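Local coordinates for XAC2610 protein (Xanthomonas axonopodis pv. citri, PDB 4QTQ) that probably acts as an immunity protein that inhibits a peptidoglycan hydrolase linked to the type IV secretion system, and binds a calcium ion, at residues P42-V53 and A64-N75; A181-E189 and K200-M209. One frame throughout, in Å; residues are numbered along the deposited sequence.

Interaction 1 of 2, residues P42-V53 and A64-N75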
loop_
_atom_site.group_PDB
_atom_site.type_symbol
_atom_site.label_atom_id
_atom_site.label_comp_id
_atom_site.label_asym_id
_atom_site.label_seq_id
_atom_site.Cartn_x
_atom_site.Cartn_y
_atom_site.Cartn_z
ATOM N N PRO A 42 14.242 15.535 -2.016
ATOM C CA PRO A 42 13.432 16.748 -2.067
ATOM C C PRO A 42 11.949 16.550 -1.699
ATOM O O PRO A 42 11.247 15.707 -2.282
ATOM C CB PRO A 42 13.590 17.217 -3.524
ATOM C CG PRO A 42 14.938 16.716 -3.917
ATOM C CD PRO A 42 15.106 15.405 -3.209
ATOM N N GLY A 43 11.495 17.317 -0.716
ATOM C CA GLY A 43 10.113 17.264 -0.262
ATOM C C GLY A 43 9.755 16.073 0.621
ATOM O O GLY A 43 8.606 15.948 1.011
ATOM N N ILE A 44 10.715 15.203 0.945
ATOM C CA ILE A 44 10.416 13.946 1.649
ATOM C C ILE A 44 11.263 13.746 2.910
ATOM O O ILE A 44 12.480 13.609 2.830
ATOM C CB ILE A 44 10.588 12.704 0.732
ATOM C CG1 ILE A 44 9.613 12.767 -0.452
ATOM C CG2 ILE A 44 10.330 11.416 1.522
ATOM C CD1 ILE A 44 9.879 11.759 -1.547
ATOM N N MET A 45 10.600 13.699 4.064
ATOM C CA MET A 45 11.259 13.423 5.327
ATOM C C MET A 45 11.081 11.961 5.706
ATOM O O MET A 45 9.989 11.410 5.582
ATOM C CB MET A 45 10.677 14.293 6.449
ATOM C CG MET A 45 10.655 15.791 6.188
ATOM S SD MET A 45 12.287 16.541 6.031
ATOM C CE MET A 45 12.959 16.335 7.677
ATOM N N LEU A 46 12.159 11.341 6.170
ATOM C CA LEU A 46 12.099 10.039 6.830
ATOM C C LEU A 46 11.934 10.252 8.347
ATOM O O LEU A 46 12.799 10.837 9.009
ATOM C CB LEU A 46 13.365 9.231 6.535
ATOM C CG LEU A 46 13.653 7.996 7.397
ATOM C CD1 LEU A 46 12.499 7.002 7.359
ATOM C CD2 LEU A 46 14.949 7.349 6.925
ATOM N N CYS A 47 10.808 9.784 8.881
ATOM C CA CYS A 47 10.520 9.847 10.304
ATOM C C CYS A 47 10.511 8.450 10.880
ATOM O O CYS A 47 9.550 7.706 10.683
ATOM C CB CYS A 47 9.153 10.484 10.529
ATOM S SG CYS A 47 9.035 12.130 9.813
ATOM N N ASN A 48 11.569 8.086 11.591
ATOM C CA ASN A 48 11.620 6.761 12.219
ATOM C C ASN A 48 11.926 6.762 13.723
ATOM O O ASN A 48 12.460 5.780 14.257
ATOM C CB ASN A 48 12.580 5.847 11.463
ATOM C CG ASN A 48 13.991 6.351 11.478
ATOM O OD1 ASN A 48 14.288 7.397 12.053
ATOM N ND2 ASN A 48 14.875 5.611 10.843
ATOM N N ARG A 49 11.576 7.859 14.393
ATOM C CA ARG A 49 11.577 7.909 15.846
ATOM C C ARG A 49 10.129 7.998 16.330
ATOM O O ARG A 49 9.585 9.085 16.573
ATOM C CB ARG A 49 12.429 9.071 16.339
ATOM C CG ARG A 49 13.920 8.839 16.110
ATOM C CD ARG A 49 14.622 8.347 17.368
ATOM N NE ARG A 49 14.847 9.455 18.291
ATOM C CZ ARG A 49 15.803 10.377 18.159
ATOM N NH1 ARG A 49 16.658 10.340 17.140
ATOM N NH2 ARG A 49 15.905 11.351 19.052
ATOM N N SER A 50 9.520 6.822 16.431
ATOM C CA SER A 50 8.169 6.633 16.956
ATOM C C SER A 50 7.156 7.561 16.324
ATOM O O SER A 50 6.409 8.230 17.035
ATOM C CB SER A 50 8.159 6.814 18.472
ATOM O OG SER A 50 9.240 6.119 19.051
ATOM N N PRO A 51 7.105 7.592 14.981
ATOM C CA PRO A 51 6.093 8.424 14.347
ATOM C C PRO A 51 4.706 7.873 14.660
ATOM O O PRO A 51 4.552 6.661 14.773
ATOM C CB PRO A 51 6.411 8.281 12.857
ATOM C CG PRO A 51 6.988 6.920 12.749
ATOM C CD PRO A 51 7.806 6.740 13.997
ATOM N N VAL A 52 3.726 8.764 14.808
ATOM C CA VAL A 52 2.339 8.378 15.099
ATOM C C VAL A 52 1.435 8.942 14.016
ATOM O O VAL A 52 1.497 10.127 13.720
ATOM C CB VAL A 52 1.866 8.922 16.463
ATOM C CG1 VAL A 52 0.384 8.623 16.685
ATOM C CG2 VAL A 52 2.711 8.336 17.589
ATOM N N VAL A 53 0.611 8.082 13.426
ATOM C CA VAL A 53 -0.422 8.508 12.495
ATOM C C VAL A 53 -1.760 8.218 13.167
ATOM O O VAL A 53 -2.089 7.055 13.434
ATOM C CB VAL A 53 -0.319 7.760 11.160
ATOM C CG1 VAL A 53 -1.522 8.058 10.272
ATOM C CG2 VAL A 53 0.992 8.122 10.460
ATOM N N ALA A 64 -4.831 5.421 16.829
ATOM C CA ALA A 64 -3.408 5.747 16.640
ATOM C C ALA A 64 -2.645 4.576 16.021
ATOM O O ALA A 64 -2.722 3.453 16.502
ATOM C CB ALA A 64 -2.773 6.133 17.972
ATOM N N LEU A 65 -1.912 4.841 14.950
ATOM C CA LEU A 65 -1.048 3.848 14.347
ATOM C C LEU A 65 0.375 4.220 14.682
ATOM O O LEU A 65 0.709 5.413 14.702
ATOM C CB LEU A 65 -1.225 3.827 12.839
ATOM C CG LEU A 65 -2.632 3.582 12.321
ATOM C CD1 LEU A 65 -2.630 3.733 10.815
ATOM C CD2 LEU A 65 -3.122 2.207 12.726
ATOM N N GLU A 66 1.199 3.208 14.949
ATOM C CA GLU A 66 2.614 3.401 15.222
ATOM C C GLU A 66 3.482 2.611 14.228
ATOM O O GLU A 66 3.995 1.540 14.565
ATOM C CB GLU A 66 2.947 2.998 16.656
ATOM C CG GLU A 66 2.327 3.899 17.720
ATOM C CD GLU A 66 1.043 3.353 18.328
ATOM O OE1 GLU A 66 0.523 2.308 17.860
ATOM O OE2 GLU A 66 0.556 3.977 19.300
ATOM N N PRO A 67 3.648 3.141 12.999
ATOM C CA PRO A 67 4.483 2.450 12.009
ATOM C C PRO A 67 5.981 2.468 12.362
ATOM O O PRO A 67 6.472 3.386 13.041
ATOM C CB PRO A 67 4.206 3.215 10.709
ATOM C CG PRO A 67 3.792 4.577 11.151
ATOM C CD PRO A 67 3.071 4.391 12.460
ATOM N N GLU A 68 6.700 1.452 11.898
ATOM C CA GLU A 68 8.136 1.323 12.200
ATOM C C GLU A 68 8.908 2.534 11.664
ATOM O O GLU A 68 9.903 2.960 12.241
ATOM C CB GLU A 68 8.688 0.003 11.628
ATOM C CG GLU A 68 9.909 -0.528 12.373
ATOM C CD GLU A 68 10.129 -2.027 12.211
ATOM O OE1 GLU A 68 11.294 -2.425 11.997
ATOM O OE2 GLU A 68 9.153 -2.809 12.311
ATOM N N ALA A 69 8.444 3.073 10.542
ATOM C CA ALA A 69 8.934 4.345 10.028
ATOM C C ALA A 69 7.847 4.986 9.175
ATOM O O ALA A 69 6.846 4.346 8.862
ATOM C CB ALA A 69 10.222 4.148 9.228
ATOM N N LEU A 70 8.034 6.262 8.833
ATOM C CA LEU A 70 7.084 7.009 8.003
ATOM C C LEU A 70 7.841 7.960 7.067
ATOM O O LEU A 70 8.660 8.789 7.519
ATOM C CB LEU A 70 6.109 7.813 8.877
ATOM C CG LEU A 70 5.048 8.658 8.134
ATOM C CD1 LEU A 70 4.059 7.789 7.379
ATOM C CD2 LEU A 70 4.298 9.578 9.085
ATOM N N TYR A 71 7.564 7.821 5.771
ATOM C CA TYR A 71 8.077 8.719 4.749
ATOM C C TYR A 71 6.988 9.715 4.431
ATOM O O TYR A 71 5.972 9.350 3.842
ATOM C CB TYR A 71 8.469 7.952 3.490
ATOM C CG TYR A 71 9.720 7.129 3.664
ATOM C CD1 TYR A 71 9.667 5.864 4.239
ATOM C CD2 TYR A 71 10.953 7.610 3.251
ATOM C CE1 TYR A 71 10.813 5.115 4.421
ATOM C CE2 TYR A 71 12.107 6.861 3.415
ATOM C CZ TYR A 71 12.034 5.621 4.004
ATOM O OH TYR A 71 13.183 4.873 4.169
ATOM N N VAL A 72 7.225 10.961 4.836
ATOM C CA VAL A 72 6.288 12.077 4.667
ATOM C C VAL A 72 6.667 12.910 3.437
ATOM O O VAL A 72 7.639 13.674 3.455
ATOM C CB VAL A 72 6.289 12.986 5.921
ATOM C CG1 VAL A 72 5.313 14.149 5.760
ATOM C CG2 VAL A 72 5.950 12.176 7.163
ATOM N N ASP A 73 5.900 12.748 2.370
ATOM C CA ASP A 73 6.125 13.490 1.143
ATOM C C ASP A 73 5.201 14.695 1.173
ATOM O O ASP A 73 3.976 14.569 1.011
ATOM C CB ASP A 73 5.848 12.595 -0.067
ATOM C CG ASP A 73 6.139 13.279 -1.395
ATOM O OD1 ASP A 73 6.352 14.519 -1.437
ATOM O OD2 ASP A 73 6.132 12.558 -2.413
ATOM N N SER A 74 5.791 15.868 1.389
ATOM C CA SER A 74 5.024 17.102 1.457
ATOM C C SER A 74 4.437 17.524 0.102
ATOM O O SER A 74 3.600 18.413 0.061
ATOM C CB SER A 74 5.866 18.243 2.045
ATOM O OG SER A 74 6.839 18.664 1.106
ATOM N N ASN A 75 4.866 16.878 -0.983
ATOM C CA ASN A 75 4.313 17.113 -2.324
ATOM C C ASN A 75 3.290 16.046 -2.778
ATOM O O ASN A 75 2.713 16.165 -3.868
ATOM C CB ASN A 75 5.473 17.236 -3.329
ATOM C CG ASN A 75 6.412 18.387 -2.990
ATOM O OD1 ASN A 75 7.630 18.232 -2.941
ATOM N ND2 ASN A 75 5.840 19.542 -2.728
HETATM O O HOH W 1 8.512 15.334 -2.931
HETATM O O HOH W 2 5.813 4.577 15.468
#
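Leu-46 lies alongside Tyr-71, showing how a non-hydrogen-bonded antiparallel pair is filled. CB starts near the ring, 4.1 Å from Tyr-71 CE2. With CG anti to the backbone N (chi1 165°), the branch is carried over the ring face, where CD1 sits 3.9 Å from the centroid in a CH-pi contact displaced toward the hydroxyl end of the ring. CD2 comes to 4.1 Å from Tyr-71 OH, a loose van der Waals contact. Ile-44 CG2 meets the same ring at its edge, while Ile-44 CG1 packs against the carboxylate carbon of Asp-73 (CG1 to CG 3.6 Å), the two side chains crossing at a slant.

Between these pairs the backbones of Met-45 and Val-72 and of Cys-47 and Leu-70 exchange hydrogen bonds, and Ser-74 N closes the end on Gly-43 O at 2.8 Å. Asp-73 OD1 accepts from Asn-75 N in an Asx turn, and a water lies within bonding distance of both this oxygen and Pro-42 O. Past Cys-47 the ladder breaks, and loops change the register by one before Val-53 pairs with Leu-65. At the break Pro-51 CB packs on Leu-70 CB (4.0 Å), and a water joins Pro-51 O to Pro-67 O. Val-53 CG2 lies 3.9 Å from Leu-70 CD2, linking the two ladders.

In this beta-sandwich protein, strands 44-47 and 70-73 pair in one small sheet, Val-53 and Leu-65 in the hairpin 52-56/63-65 of another. Cys-47 is tied by disulfide to Cys-37. Tyr-71 stacks on Trp-110 of strand 106-112, and Leu-70 touches both Val-109 of that strand and Val-32 of strand 28-33.

Interaction 2 of 2, residues A181-E189 and K200-M209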
loop_
_atom_site.group_PDB
_atom_site.type_symbol
_atom_site.label_atom_id
_atom_site.label_comp_id
_atom_site.label_asym_id
_atom_site.label_seq_id
_atom_site.Cartn_x
_atom_site.Cartn_y
_atom_site.Cartn_z
ATOM N N ALA A 181 -4.785 -12.257 2.375
ATOM C CA ALA A 181 -4.456 -12.245 0.948
ATOM C C ALA A 181 -3.698 -13.509 0.586
ATOM O O ALA A 181 -2.675 -13.792 1.200
ATOM C CB ALA A 181 -3.617 -11.032 0.597
ATOM N N VAL A 182 -4.198 -14.246 -0.407
ATOM C CA VAL A 182 -3.556 -15.483 -0.873
ATOM C C VAL A 182 -3.249 -15.417 -2.366
ATOM O O VAL A 182 -4.127 -15.111 -3.171
ATOM C CB VAL A 182 -4.441 -16.718 -0.593
ATOM C CG1 VAL A 182 -3.930 -17.942 -1.350
ATOM C CG2 VAL A 182 -4.486 -16.986 0.900
ATOM N N LEU A 183 -2.008 -15.730 -2.733
ATOM C CA LEU A 183 -1.611 -15.735 -4.135
ATOM C C LEU A 183 -2.349 -16.841 -4.869
ATOM O O LEU A 183 -2.301 -18.000 -4.451
ATOM C CB LEU A 183 -0.100 -15.943 -4.280
ATOM C CG LEU A 183 0.440 -15.899 -5.726
ATOM C CD1 LEU A 183 0.415 -14.472 -6.248
ATOM C CD2 LEU A 183 1.844 -16.465 -5.793
ATOM N N ILE A 184 -3.012 -16.490 -5.968
ATOM C CA ILE A 184 -3.727 -17.483 -6.780
ATOM C C ILE A 184 -3.174 -17.631 -8.199
ATOM O O ILE A 184 -3.531 -18.567 -8.899
ATOM C CB ILE A 184 -5.235 -17.185 -6.868
ATOM C CG1 ILE A 184 -5.495 -15.808 -7.493
ATOM C CG2 ILE A 184 -5.882 -17.288 -5.490
ATOM C CD1 ILE A 184 -6.898 -15.681 -8.041
ATOM N N GLU A 185 -2.313 -16.710 -8.619
ATOM C CA GLU A 185 -1.780 -16.721 -9.969
ATOM C C GLU A 185 -0.515 -15.888 -10.045
ATOM O O GLU A 185 -0.476 -14.750 -9.571
ATOM C CB GLU A 185 -2.803 -16.166 -10.959
ATOM C CG GLU A 185 -2.395 -16.334 -12.413
ATOM C CD GLU A 185 -3.284 -15.552 -13.345
ATOM O OE1 GLU A 185 -2.962 -14.383 -13.625
ATOM O OE2 GLU A 185 -4.300 -16.108 -13.797
ATOM N N ARG A 186 0.515 -16.473 -10.646
ATOM C CA ARG A 186 1.748 -15.761 -10.938
ATOM C C ARG A 186 2.081 -15.974 -12.418
ATOM O O ARG A 186 2.276 -17.119 -12.853
ATOM C CB ARG A 186 2.892 -16.262 -10.053
ATOM C CG ARG A 186 4.186 -15.492 -10.276
ATOM C CD ARG A 186 5.414 -16.112 -9.643
ATOM N NE ARG A 186 5.294 -16.404 -8.218
ATOM C CZ ARG A 186 5.309 -15.503 -7.235
ATOM N NH1 ARG A 186 5.385 -14.202 -7.490
ATOM N NH2 ARG A 186 5.214 -15.912 -5.978
ATOM N N LEU A 187 2.128 -14.871 -13.170
ATOM C CA LEU A 187 2.474 -14.878 -14.585
ATOM C C LEU A 187 3.882 -14.308 -14.740
ATOM O O LEU A 187 4.111 -13.151 -14.415
ATOM C CB LEU A 187 1.499 -14.020 -15.411
ATOM C CG LEU A 187 -0.006 -14.294 -15.371
ATOM C CD1 LEU A 187 -0.712 -13.494 -16.466
ATOM C CD2 LEU A 187 -0.332 -15.776 -15.515
ATOM N N THR A 188 4.820 -15.128 -15.208
ATOM C CA THR A 188 6.197 -14.687 -15.422
ATOM C C THR A 188 6.460 -14.578 -16.924
ATOM O O THR A 188 6.312 -15.562 -17.658
ATOM C CB THR A 188 7.216 -15.662 -14.798
ATOM O OG1 THR A 188 6.954 -15.797 -13.400
ATOM C CG2 THR A 188 8.650 -15.152 -14.992
ATOM N N GLU A 189 6.823 -13.386 -17.375
ATOM C CA GLU A 189 7.164 -13.163 -18.779
ATOM C C GLU A 189 8.648 -12.862 -18.899
ATOM O O GLU A 189 9.153 -11.988 -18.204
ATOM C CB GLU A 189 6.366 -12.005 -19.350
ATOM C CG GLU A 189 4.861 -12.194 -19.264
ATOM C CD GLU A 189 4.113 -11.276 -20.211
ATOM O OE1 GLU A 189 4.649 -10.187 -20.532
ATOM O OE2 GLU A 189 2.994 -11.647 -20.637
ATOM N N LYS A 200 5.420 -18.073 -18.327
ATOM C CA LYS A 200 5.177 -19.148 -17.375
ATOM C C LYS A 200 3.967 -18.783 -16.538
ATOM O O LYS A 200 3.878 -17.665 -16.038
ATOM C CB LYS A 200 6.402 -19.346 -16.492
ATOM C CG LYS A 200 6.315 -20.509 -15.523
ATOM C CD LYS A 200 7.703 -21.048 -15.216
ATOM C CE LYS A 200 7.793 -21.659 -13.836
ATOM N NZ LYS A 200 7.989 -20.601 -12.810
ATOM N N ILE A 201 3.033 -19.720 -16.408
ATOM C CA ILE A 201 1.810 -19.503 -15.651
ATOM C C ILE A 201 1.804 -20.469 -14.479
ATOM O O ILE A 201 1.929 -21.675 -14.675
ATOM C CB ILE A 201 0.553 -19.764 -16.506
ATOM C CG1 ILE A 201 0.574 -18.921 -17.780
ATOM C CG2 ILE A 201 -0.719 -19.495 -15.701
ATOM C CD1 ILE A 201 -0.370 -19.435 -18.856
ATOM N N GLU A 202 1.680 -19.937 -13.269
ATOM C CA GLU A 202 1.453 -20.758 -12.089
ATOM C C GLU A 202 0.138 -20.348 -11.448
ATOM O O GLU A 202 -0.210 -19.169 -11.431
ATOM C CB GLU A 202 2.578 -20.600 -11.085
ATOM C CG GLU A 202 3.964 -20.840 -11.646
ATOM C CD GLU A 202 5.027 -20.364 -10.692
ATOM O OE1 GLU A 202 5.712 -19.390 -11.020
ATOM O OE2 GLU A 202 5.153 -20.933 -9.595
ATOM N N ARG A 203 -0.591 -21.333 -10.935
ATOM C CA ARG A 203 -1.898 -21.113 -10.316
ATOM C C ARG A 203 -2.029 -21.944 -9.065
ATOM O O ARG A 203 -1.348 -22.965 -8.919
ATOM C CB ARG A 203 -3.022 -21.496 -11.268
ATOM C CG ARG A 203 -3.015 -20.687 -12.536
ATOM C CD ARG A 203 -4.390 -20.578 -13.167
ATOM N NE ARG A 203 -4.390 -19.470 -14.129
ATOM C CZ ARG A 203 -4.419 -19.590 -15.454
ATOM N NH1 ARG A 203 -4.494 -20.782 -16.040
ATOM N NH2 ARG A 203 -4.391 -18.496 -16.210
ATOM N N LEU A 204 -2.930 -21.509 -8.182
ATOM C CA LEU A 204 -3.154 -22.178 -6.918
ATOM C C LEU A 204 -4.068 -23.355 -7.190
ATOM O O LEU A 204 -5.202 -23.185 -7.644
ATOM C CB LEU A 204 -3.788 -21.223 -5.900
ATOM C CG LEU A 204 -4.167 -21.797 -4.541
ATOM C CD1 LEU A 204 -2.923 -22.129 -3.746
ATOM C CD2 LEU A 204 -5.075 -20.854 -3.762
ATOM N N GLN A 205 -3.572 -24.547 -6.884
ATOM C CA GLN A 205 -4.300 -25.776 -7.143
ATOM C C GLN A 205 -3.983 -26.758 -6.027
ATOM O O GLN A 205 -2.814 -26.999 -5.729
ATOM C CB GLN A 205 -3.865 -26.328 -8.500
ATOM C CG GLN A 205 -4.679 -27.499 -9.005
ATOM C CD GLN A 205 -4.088 -28.097 -10.269
ATOM O OE1 GLN A 205 -3.477 -27.395 -11.093
ATOM N NE2 GLN A 205 -4.267 -29.399 -10.434
ATOM N N ASP A 206 -5.027 -27.294 -5.391
ATOM C CA ASP A 206 -4.870 -28.222 -4.275
ATOM C C ASP A 206 -4.014 -27.620 -3.163
ATOM O O ASP A 206 -3.199 -28.316 -2.549
ATOM C CB ASP A 206 -4.264 -29.549 -4.759
ATOM C CG ASP A 206 -5.144 -30.247 -5.779
ATOM O OD1 ASP A 206 -6.289 -30.576 -5.428
ATOM O OD2 ASP A 206 -4.705 -30.462 -6.927
ATOM N N GLY A 207 -4.191 -26.320 -2.927
ATOM C CA GLY A 207 -3.484 -25.613 -1.866
ATOM C C GLY A 207 -2.038 -25.230 -2.138
ATOM O O GLY A 207 -1.378 -24.714 -1.250
ATOM N N GLU A 208 -1.533 -25.471 -3.345
ATOM C CA GLU A 208 -0.162 -25.074 -3.699
ATOM C C GLU A 208 -0.117 -24.410 -5.055
ATOM O O GLU A 208 -0.971 -24.665 -5.911
ATOM C CB GLU A 208 0.770 -26.284 -3.705
ATOM C CG GLU A 208 0.940 -26.938 -2.346
ATOM C CD GLU A 208 2.025 -27.996 -2.335
ATOM O OE1 GLU A 208 2.665 -28.222 -3.386
ATOM O OE2 GLU A 208 2.237 -28.602 -1.267
ATOM N N MET A 209 0.874 -23.552 -5.256
ATOM C CA MET A 209 1.089 -22.963 -6.572
ATOM C C MET A 209 1.680 -24.034 -7.489
ATOM O O MET A 209 2.705 -24.630 -7.154
ATOM C CB MET A 209 2.033 -21.754 -6.481
ATOM C CG MET A 209 1.484 -20.606 -5.643
ATOM S SD MET A 209 -0.097 -19.968 -6.243
ATOM C CE MET A 209 0.348 -19.453 -7.900
HETATM O O HOH W 3 5.145 -17.981 -13.189
HETATM O O HOH W 4 5.335 -19.162 -6.977
#
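Thr-188 and Lys-200 exchange short hydrogen bonds, Lys-200 N to Thr-188 O at 2.7 Å and Thr-188 N to Lys-200 O at 2.8 Å, both in the carbonyl plane; Arg-186 and Glu-202 do likewise, N to O, at 2.9 Å each way. Glu-185 and Arg-203, side by side, add a salt bridge of weak bonds: Glu-185 OE2 lies in plane at the guanidinium edge, 3.4 Å from both NE and NH2 of Arg-203, the carboxylate and guanidinium planes 56° apart. Ile-201 CG2 covers one guanidinium face. On the opposite face of the sheet, Arg-186 NE and Glu-202 OE2 share a water, while Arg-186 NH1 pairs with Asp-172. Lys-200 NZ forms a salt bridge with Glu-202 OE1, its hydrogen bond weak at 3.1 Å.

The backbone between the two charged faces is a beta hairpin, strand 181-190 against strand 198-205. On its other edge strand 181-190 forms a classic beta bulge against strand 168-176, Ile-184 and Glu-185 both facing Thr-173.

Outward, Leu-187 CD2 lies 3.7 Å from Ile-201 CG2, and Leu-204 CD2 touches Val-182 CG1 and Ile-184 CG2. Past the type I' turn from Gln-205 to Glu-208, Met-209 brings CE to 4.0 Å from Leu-183 CD2.

How the interactions relate
Interaction 1 closes before interaction 2 opens along the chain, and the two lie on opposite sides of its centre. Their own centres are 34 Å apart and their nearest atoms about 18 Å, so they do not touch. They share no sheet: interaction 1 draws on two small antiparallel sheets of the N-terminal part, whereas interaction 2 lies in the C-terminal antiparallel sheet that runs from strand 152-154 to strand 208-212. Between them in sequence come the calcium-binding residues Asp-98 to Asp-106. The same principle, antiparallel strand pairing, thus builds a partly buried junction at one end and a surface hairpin at the other.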